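Local coordinates for uncharacterized protein (Parabacteroides merdae, PDB 4R7F) that is of unknown function but contains three immunoglobulin-like beta-sandwich domains and is probably related to the plug protein of the type 9 secretion system, at residues D289-H294 with L339-Y344. Sequence-based numbering, arbitrary orientation.
Sequences DYYIVH and LKQGSY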
ATOM      1  N   ASP A 289     -23.965 -18.447   3.837  1.00 34.08           N
ATOM      2  CA  ASP A 289     -25.152 -18.829   3.076  1.00 34.75           C
ATOM      3  C   ASP A 289     -25.199 -18.002   1.770  1.00 39.21           C
ATOM      4  O   ASP A 289     -24.384 -17.090   1.583  1.00 37.02           O
ATOM      5  CB  ASP A 289     -26.405 -18.580   3.962  1.00 33.20           C
ATOM      6  CG  ASP A 289     -27.605 -19.411   3.549  1.00 34.73           C
ATOM      7  OD1 ASP A 289     -27.556 -20.037   2.457  1.00 36.67           O
ATOM      8  OD2 ASP A 289     -28.606 -19.429   4.309  1.00 41.91           O
ATOM      9  N   TYR A 290     -26.152 -18.321   0.891  1.00 37.58           N
ATOM     10  CA  TYR A 290     -26.335 -17.657  -0.395  1.00 32.05           C
ATOM     11  C   TYR A 290     -27.690 -17.003  -0.307  1.00 30.34           C
ATOM     12  O   TYR A 290     -28.687 -17.685  -0.076  1.00 37.06           O
ATOM     13  CB  TYR A 290     -26.315 -18.649  -1.607  1.00 34.47           C
ATOM     14  CG  TYR A 290     -24.913 -18.979  -2.152  1.00 30.40           C
ATOM     15  CD1 TYR A 290     -24.150 -20.020  -1.623  1.00 32.14           C
ATOM     16  CD2 TYR A 290     -24.350 -18.233  -3.155  1.00 30.84           C
ATOM     17  CE1 TYR A 290     -22.880 -20.305  -2.092  1.00 31.13           C
ATOM     18  CE2 TYR A 290     -23.072 -18.504  -3.631  1.00 34.92           C
ATOM     19  CZ  TYR A 290     -22.339 -19.529  -3.107  1.00 33.04           C
ATOM     20  OH  TYR A 290     -21.084 -19.770  -3.606  1.00 34.91           O
ATOM     21  N   TYR A 291     -27.719 -15.684  -0.509  1.00 32.75           N
ATOM     22  CA  TYR A 291     -28.937 -14.894  -0.466  1.00 32.68           C
ATOM     23  C   TYR A 291     -29.116 -14.258  -1.842  1.00 33.84           C
ATOM     24  O   TYR A 291     -28.155 -14.112  -2.589  1.00 37.02           O
ATOM     25  CB  TYR A 291     -28.849 -13.800   0.609  1.00 35.31           C
ATOM     26  CG  TYR A 291     -28.737 -14.264   2.073  1.00 39.81           C
ATOM     27  CD1 TYR A 291     -28.821 -15.616   2.445  1.00 39.65           C
ATOM     28  CD2 TYR A 291     -28.554 -13.334   3.093  1.00 36.51           C
ATOM     29  CE1 TYR A 291     -28.716 -16.009   3.780  1.00 39.44           C
ATOM     30  CE2 TYR A 291     -28.464 -13.725   4.424  1.00 40.66           C
ATOM     31  CZ  TYR A 291     -28.549 -15.060   4.768  1.00 41.47           C
ATOM     32  OH  TYR A 291     -28.443 -15.438   6.093  1.00 44.31           O
ATOM     33  N   ILE A 292     -30.345 -13.898  -2.189  1.00 34.13           N
ATOM     34  CA  ILE A 292     -30.588 -13.123  -3.392  1.00 34.94           C
ATOM     35  C   ILE A 292     -30.315 -11.678  -3.056  1.00 39.79           C
ATOM     36  O   ILE A 292     -31.006 -11.104  -2.218  1.00 31.95           O
ATOM     37  CB  ILE A 292     -32.042 -13.176  -3.864  1.00 41.11           C
ATOM     38  CG1 ILE A 292     -32.490 -14.603  -4.131  1.00 37.21           C
ATOM     39  CG2 ILE A 292     -32.214 -12.354  -5.133  1.00 34.57           C
ATOM     40  CD1 ILE A 292     -31.737 -15.240  -5.257  1.00 43.82           C
ATOM     41  N   VAL A 293     -29.321 -11.073  -3.701  1.00 28.40           N
ATOM     42  CA  VAL A 293     -29.064  -9.656  -3.453  1.00 27.45           C
ATOM     43  C   VAL A 293     -29.626  -8.785  -4.565  1.00 26.03           C
ATOM     44  O   VAL A 293     -29.408  -9.065  -5.723  1.00 28.63           O
ATOM     45  CB  VAL A 293     -27.585  -9.408  -3.256  1.00 28.40           C
ATOM     46  CG1 VAL A 293     -27.327  -7.954  -2.925  1.00 29.23           C
ATOM     47  CG2 VAL A 293     -27.069 -10.349  -2.173  1.00 27.52           C
ATOM     48  N   HIS A 294     -30.339  -7.718  -4.178  1.00 30.05           N
ATOM     49  CA  HIS A 294     -31.029  -6.850  -5.099  1.00 31.09           C
ATOM     50  C   HIS A 294     -30.334  -5.518  -5.196  1.00 31.32           C
ATOM     51  O   HIS A 294     -30.246  -4.782  -4.201  1.00 29.73           O
ATOM     52  CB  HIS A 294     -32.473  -6.585  -4.669  1.00 29.69           C
ATOM     53  CG  HIS A 294     -33.304  -7.813  -4.567  1.00 28.37           C
ATOM     54  ND1 HIS A 294     -34.143  -8.233  -5.575  1.00 32.72           N
ATOM     55  CD2 HIS A 294     -33.420  -8.725  -3.577  1.00 31.98           C
ATOM     56  CE1 HIS A 294     -34.732  -9.354  -5.214  1.00 27.92           C
ATOM     57  NE2 HIS A 294     -34.296  -9.683  -4.015  1.00 32.74           N
ATOM     58  N   LEU A 339     -25.676 -14.433  -4.260  1.00 29.03           N
ATOM     59  CA  LEU A 339     -24.360 -14.161  -3.728  1.00 33.52           C
ATOM     60  C   LEU A 339     -24.192 -14.794  -2.338  1.00 36.36           C
ATOM     61  O   LEU A 339     -25.130 -14.828  -1.503  1.00 35.36           O
ATOM     62  CB  LEU A 339     -24.145 -12.637  -3.604  1.00 28.40           C
ATOM     63  CG  LEU A 339     -24.051 -11.879  -4.938  1.00 27.99           C
ATOM     64  CD1 LEU A 339     -23.992 -10.381  -4.723  1.00 28.19           C
ATOM     65  CD2 LEU A 339     -22.836 -12.328  -5.721  1.00 30.01           C
ATOM     66  N   LYS A 340     -22.986 -15.295  -2.116  1.00 39.54           N
ATOM     67  CA  LYS A 340     -22.546 -15.789  -0.819  1.00 33.18           C
ATOM     68  C   LYS A 340     -22.241 -14.622   0.094  1.00 32.62           C
ATOM     69  O   LYS A 340     -21.634 -13.621  -0.309  1.00 38.83           O
ATOM     70  CB  LYS A 340     -21.310 -16.651  -1.005  1.00 33.24           C
ATOM     71  CG  LYS A 340     -20.922 -17.525   0.166  1.00 40.35           C
ATOM     72  CD  LYS A 340     -19.653 -18.317  -0.174  1.00 41.97           C
ATOM     73  CE  LYS A 340     -19.439 -19.485   0.772  1.00 41.51           C
ATOM     74  NZ  LYS A 340     -18.629 -20.564   0.153  1.00 48.95           N
ATOM     75  N   GLN A 341     -22.669 -14.759   1.334  1.00 35.53           N
ATOM     76  CA  GLN A 341     -22.486 -13.732   2.342  1.00 31.07           C
ATOM     77  C   GLN A 341     -21.047 -13.244   2.480  1.00 30.40           C
ATOM     78  O   GLN A 341     -20.109 -14.051   2.460  1.00 29.09           O
ATOM     79  CB  GLN A 341     -22.907 -14.263   3.701  1.00 33.75           C
ATOM     80  CG  GLN A 341     -24.366 -14.533   3.863  1.00 35.32           C
ATOM     81  CD  GLN A 341     -24.623 -15.107   5.236  1.00 47.71           C
ATOM     82  OE1 GLN A 341     -24.375 -16.293   5.477  1.00 37.98           O
ATOM     83  NE2 GLN A 341     -25.086 -14.261   6.148  1.00 47.91           N
ATOM     84  N   GLY A 342     -20.902 -11.935   2.691  1.00 29.23           N
ATOM     85  CA  GLY A 342     -19.594 -11.307   2.847  1.00 31.89           C
ATOM     86  C   GLY A 342     -19.614  -9.798   2.594  1.00 32.84           C
ATOM     87  O   GLY A 342     -20.683  -9.171   2.601  1.00 32.82           O
ATOM     88  N   SER A 343     -18.423  -9.232   2.372  1.00 35.68           N
ATOM     89  CA  SER A 343     -18.235  -7.815   2.005  1.00 36.88           C
ATOM     90  C   SER A 343     -17.921  -7.753   0.541  1.00 32.44           C
ATOM     91  O   SER A 343     -16.975  -8.405   0.082  1.00 33.31           O
ATOM     92  CB  SER A 343     -17.065  -7.166   2.770  1.00 35.90           C
ATOM     93  OG  SER A 343     -17.185  -7.381   4.164  1.00 81.80           O
ATOM     94  N   TYR A 344     -18.683  -6.950  -0.187  1.00 32.70           N
ATOM     95  CA  TYR A 344     -18.499  -6.813  -1.646  1.00 32.71           C
ATOM     96  C   TYR A 344     -18.162  -5.389  -2.057  1.00 30.65           C
ATOM     97  O   TYR A 344     -18.821  -4.438  -1.616  1.00 38.52           O
ATOM     98  CB  TYR A 344     -19.767  -7.285  -2.390  1.00 28.18           C
ATOM     99  CG  TYR A 344     -19.948  -8.805  -2.394  1.00 28.08           C
ATOM    100  CD1 TYR A 344     -20.375  -9.498  -1.248  1.00 34.14           C
ATOM    101  CD2 TYR A 344     -19.709  -9.557  -3.557  1.00 27.85           C
ATOM    102  CE1 TYR A 344     -20.535 -10.880  -1.257  1.00 28.69           C
ATOM    103  CE2 TYR A 344     -19.852 -10.928  -3.565  1.00 29.16           C
ATOM    104  CZ  TYR A 344     -20.256 -11.587  -2.409  1.00 29.68           C
ATOM    105  OH  TYR A 344     -20.400 -12.951  -2.451  1.00 33.04           O
TER
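Two backbone N-H groups grip OD1 of D289: that of the next residue, Y290, with N 2.7 Å from OD1, and that of T94. The Y290 N-H comes from above the carboxylate plane. OD2 bonds to T93 OG1 and also lies in plane at the Y291 ring edge. The backbone of D289 faces Q341. Its N gives a short, nearly straight bond to Q341 OE1 (2.7 Å, 171°), in the amide plane and on a lone pair. Its O takes the Q341 N-H almost along the C=O axis (2.9 Å). The main-chain N of Q341 and its side-chain carbonyl together serve D289 as a strand partner would, with OE1 in the place of a main-chain O, just beyond the last bridged pair. Next comes Y290 with K340, a non-hydrogen-bonded pair, then Y291 with L339, a hydrogen-bonded pair. Y291 N lies 2.9 Å from L339 O, and L339 N lies 3.0 Å from Y291 O. These strands belong to one sheet of an immunoglobulin-like sandwich. After Q341 the chain crosses to the other sheet, where Y344 OH bonds back to K340 O (2.6 Å). K340 CB sits over one face of the Y290 ring, 3.8 Å from its centroid, and the extended lysine chain crosses the ring obliquely. Y290 OH and K340 NZ both reach D44 OD2, one by a hydrogen bond and the other by a salt bridge, which ties this sheet to strand 39-46. On the sheet face of Y291 and L339, Q341 CG lies over the Y291 ring, and the glutamine amide stacks on it with planes 28° apart. V293 CG2 touches L339 CB at 4.0 Å, and M227 packs against both residues.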